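Local coordinates for bromo domain-containing protein (Trypanosoma brucei brucei, PDB 6NEZ) that probably reads acetylated lysines on chromatin proteins through the bromodomain that this piece of a longer protein contains, at residues S31-L36 with P50-L55. Sequence-based numbering, arbitrary orientation.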
loop_
_atom_site.group_PDB
_atom_site.type_symbol
_atom_site.label_atom_id
_atom_site.label_comp_id
_atom_site.label_asym_id
_atom_site.label_seq_id
_atom_site.Cartn_x
_atom_site.Cartn_y
_atom_site.Cartn_z
ATOM N N SER A 31 5.529 2.973 -5.363
ATOM C CA SER A 31 6.170 1.760 -5.941
ATOM C C SER A 31 7.197 1.183 -4.967
ATOM O O SER A 31 7.267 -0.035 -4.866
ATOM C CB SER A 31 6.780 2.039 -7.287
ATOM O OG SER A 31 5.765 2.488 -8.172
ATOM N N GLN A 32 7.970 2.022 -4.278
ATOM C CA GLN A 32 9.177 1.562 -3.557
ATOM C C GLN A 32 9.375 2.326 -2.254
ATOM O O GLN A 32 8.858 3.447 -2.120
ATOM C CB GLN A 32 10.401 1.739 -4.453
ATOM C CG GLN A 32 10.368 0.833 -5.673
ATOM C CD GLN A 32 11.699 0.776 -6.376
ATOM O OE1 GLN A 32 12.721 0.441 -5.777
ATOM N NE2 GLN A 32 11.688 1.104 -7.660
ATOM N N ASP A 33 10.174 1.736 -1.375
ATOM C CA ASP A 33 10.530 2.278 -0.044
ATOM C C ASP A 33 11.129 3.688 -0.201
ATOM O O ASP A 33 12.062 3.864 -0.993
ATOM C CB ASP A 33 11.470 1.313 0.675
ATOM C CG ASP A 33 11.861 1.864 2.030
ATOM O OD1 ASP A 33 12.690 2.782 2.068
ATOM O OD2 ASP A 33 11.297 1.404 3.018
ATOM N N VAL A 34 10.609 4.657 0.544
ATOM C CA VAL A 34 11.031 6.082 0.482
ATOM C C VAL A 34 12.550 6.185 0.675
ATOM O O VAL A 34 13.196 6.886 -0.114
ATOM C CB VAL A 34 10.264 6.915 1.529
ATOM C CG1 VAL A 34 10.856 8.304 1.699
ATOM C CG2 VAL A 34 8.783 6.999 1.197
ATOM N N LEU A 35 13.088 5.551 1.713
ATOM C CA LEU A 35 14.517 5.650 2.092
ATOM C C LEU A 35 15.396 5.004 1.020
ATOM O O LEU A 35 16.502 5.533 0.789
ATOM C CB LEU A 35 14.748 4.963 3.437
ATOM C CG LEU A 35 14.100 5.627 4.651
ATOM C CD1 LEU A 35 14.909 5.328 5.909
ATOM C CD2 LEU A 35 13.964 7.122 4.452
ATOM N N LEU A 36 14.944 3.908 0.417
ATOM C CA LEU A 36 15.730 3.201 -0.623
ATOM C C LEU A 36 15.966 4.156 -1.801
ATOM O O LEU A 36 17.089 4.212 -2.296
ATOM C CB LEU A 36 14.982 1.939 -1.068
ATOM C CG LEU A 36 15.731 1.052 -2.072
ATOM C CD1 LEU A 36 17.044 0.544 -1.481
ATOM C CD2 LEU A 36 14.871 -0.125 -2.522
ATOM N N PRO A 50 7.728 6.824 11.703
ATOM C CA PRO A 50 8.587 5.790 12.285
ATOM C C PRO A 50 8.193 4.396 11.764
ATOM O O PRO A 50 9.010 3.506 11.832
ATOM C CB PRO A 50 8.381 5.946 13.803
ATOM C CG PRO A 50 7.590 7.246 13.973
ATOM C CD PRO A 50 6.791 7.385 12.691
ATOM N N ASN A 51 6.996 4.265 11.183
ATOM C CA ASN A 51 6.499 3.026 10.530
ATOM C C ASN A 51 6.253 3.346 9.043
ATOM O O ASN A 51 5.560 4.312 8.764
ATOM C CB ASN A 51 5.233 2.545 11.245
ATOM C CG ASN A 51 4.737 1.169 10.842
ATOM O OD1 ASN A 51 3.595 0.830 11.146
ATOM N ND2 ASN A 51 5.558 0.363 10.179
ATOM N N ARG A 52 6.758 2.551 8.104
ATOM C CA ARG A 52 6.607 2.874 6.665
ATOM C C ARG A 52 6.325 1.603 5.873
ATOM O O ARG A 52 6.584 0.495 6.360
ATOM C CB ARG A 52 7.826 3.613 6.103
ATOM C CG ARG A 52 9.141 2.871 6.249
ATOM C CD ARG A 52 10.272 3.640 5.592
ATOM N NE ARG A 52 11.457 2.799 5.507
ATOM C CZ ARG A 52 12.312 2.552 6.501
ATOM N NH1 ARG A 52 12.141 3.097 7.695
ATOM N NH2 ARG A 52 13.340 1.750 6.286
ATOM N N CYS A 53 5.812 1.789 4.668
ATOM C CA CYS A 53 5.562 0.677 3.733
ATOM C C CYS A 53 5.495 1.229 2.305
ATOM O O CYS A 53 5.507 2.461 2.116
ATOM C CB CYS A 53 4.288 -0.036 4.161
ATOM S SG CYS A 53 4.054 -1.637 3.371
ATOM N N ASP A 54 5.458 0.324 1.345
ATOM C CA ASP A 54 5.446 0.637 -0.098
ATOM C C ASP A 54 4.880 -0.604 -0.784
ATOM O O ASP A 54 4.814 -1.664 -0.096
ATOM C CB ASP A 54 6.858 0.995 -0.556
ATOM C CG ASP A 54 7.815 -0.173 -0.460
ATOM O OD1 ASP A 54 8.396 -0.347 0.637
ATOM O OD2 ASP A 54 7.953 -0.916 -1.473
ATOM N N LEU A 55 4.483 -0.476 -2.049
ATOM C CA LEU A 55 3.844 -1.568 -2.819
ATOM C C LEU A 55 4.827 -2.702 -3.150
ATOM O O LEU A 55 4.357 -3.824 -3.293
ATOM C CB LEU A 55 3.213 -0.981 -4.081
ATOM C CG LEU A 55 1.970 -0.124 -3.849
ATOM C CD1 LEU A 55 1.462 0.470 -5.160
ATOM C CD2 LEU A 55 0.867 -0.935 -3.182
HETATM O O HOH W 1 8.653 1.050 2.957
HETATM O O HOH W 2 14.599 1.123 3.439
HETATM O O HOH W 3 10.729 -1.080 -1.757
HETATM O O HOH W 4 8.365 3.690 2.429
#
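The guanidinium of R52 has the methyl CD1 of L35 over the centre of one face, 3.8 Å from CZ, and the carboxylate of D33 at its edge. That carboxylate stands nearly upright to the guanidinium, the planes 81° apart. Its OD2, close to the guanidinium plane, takes the N-H of R52 NE on the syn lone pair (2.9 Å, 158°), a one-bond salt bridge. Another water, bound by R52 NH2, donates weakly to D33 OD1. R52 reaches across with an extended chain from CG to NE, and Y45 and T46 of helix 42-48 also touch it. D33 OD1 caps helix 34-37: L36 N binds its anti lone pair at 3.0 Å, and L35 N adds a weak bond. CG of D33 lies anti to the backbone N (chi1 179°), which puts OD1 before these N-H groups and leaves OD2 for R52.

D54 packs against the Q32-D33 peptide, its CB 3.3 Å from Q32 C. D33 OD2 and D54 OD1 lie 4.1 Å apart; a water donating to both, along with R52, probably eases their repulsion. Water also links D33 N to D54 OD2, and V34 N to C53 O. D54 is the N-cap of helix 55-63: OD2 weakly accepts from A56 N, and OD1 is hydrogen-bonded to T57 OG1.

Two N-capping aspartates, bridged by water, therefore join two parts of the long ZA loop of the four-helix bromodomain fold, the approach to helix 34-37 and the run into helix 55-63; V34 lines the pocket holding the bound benzimidazole ligand, the probable acetyl-lysine site.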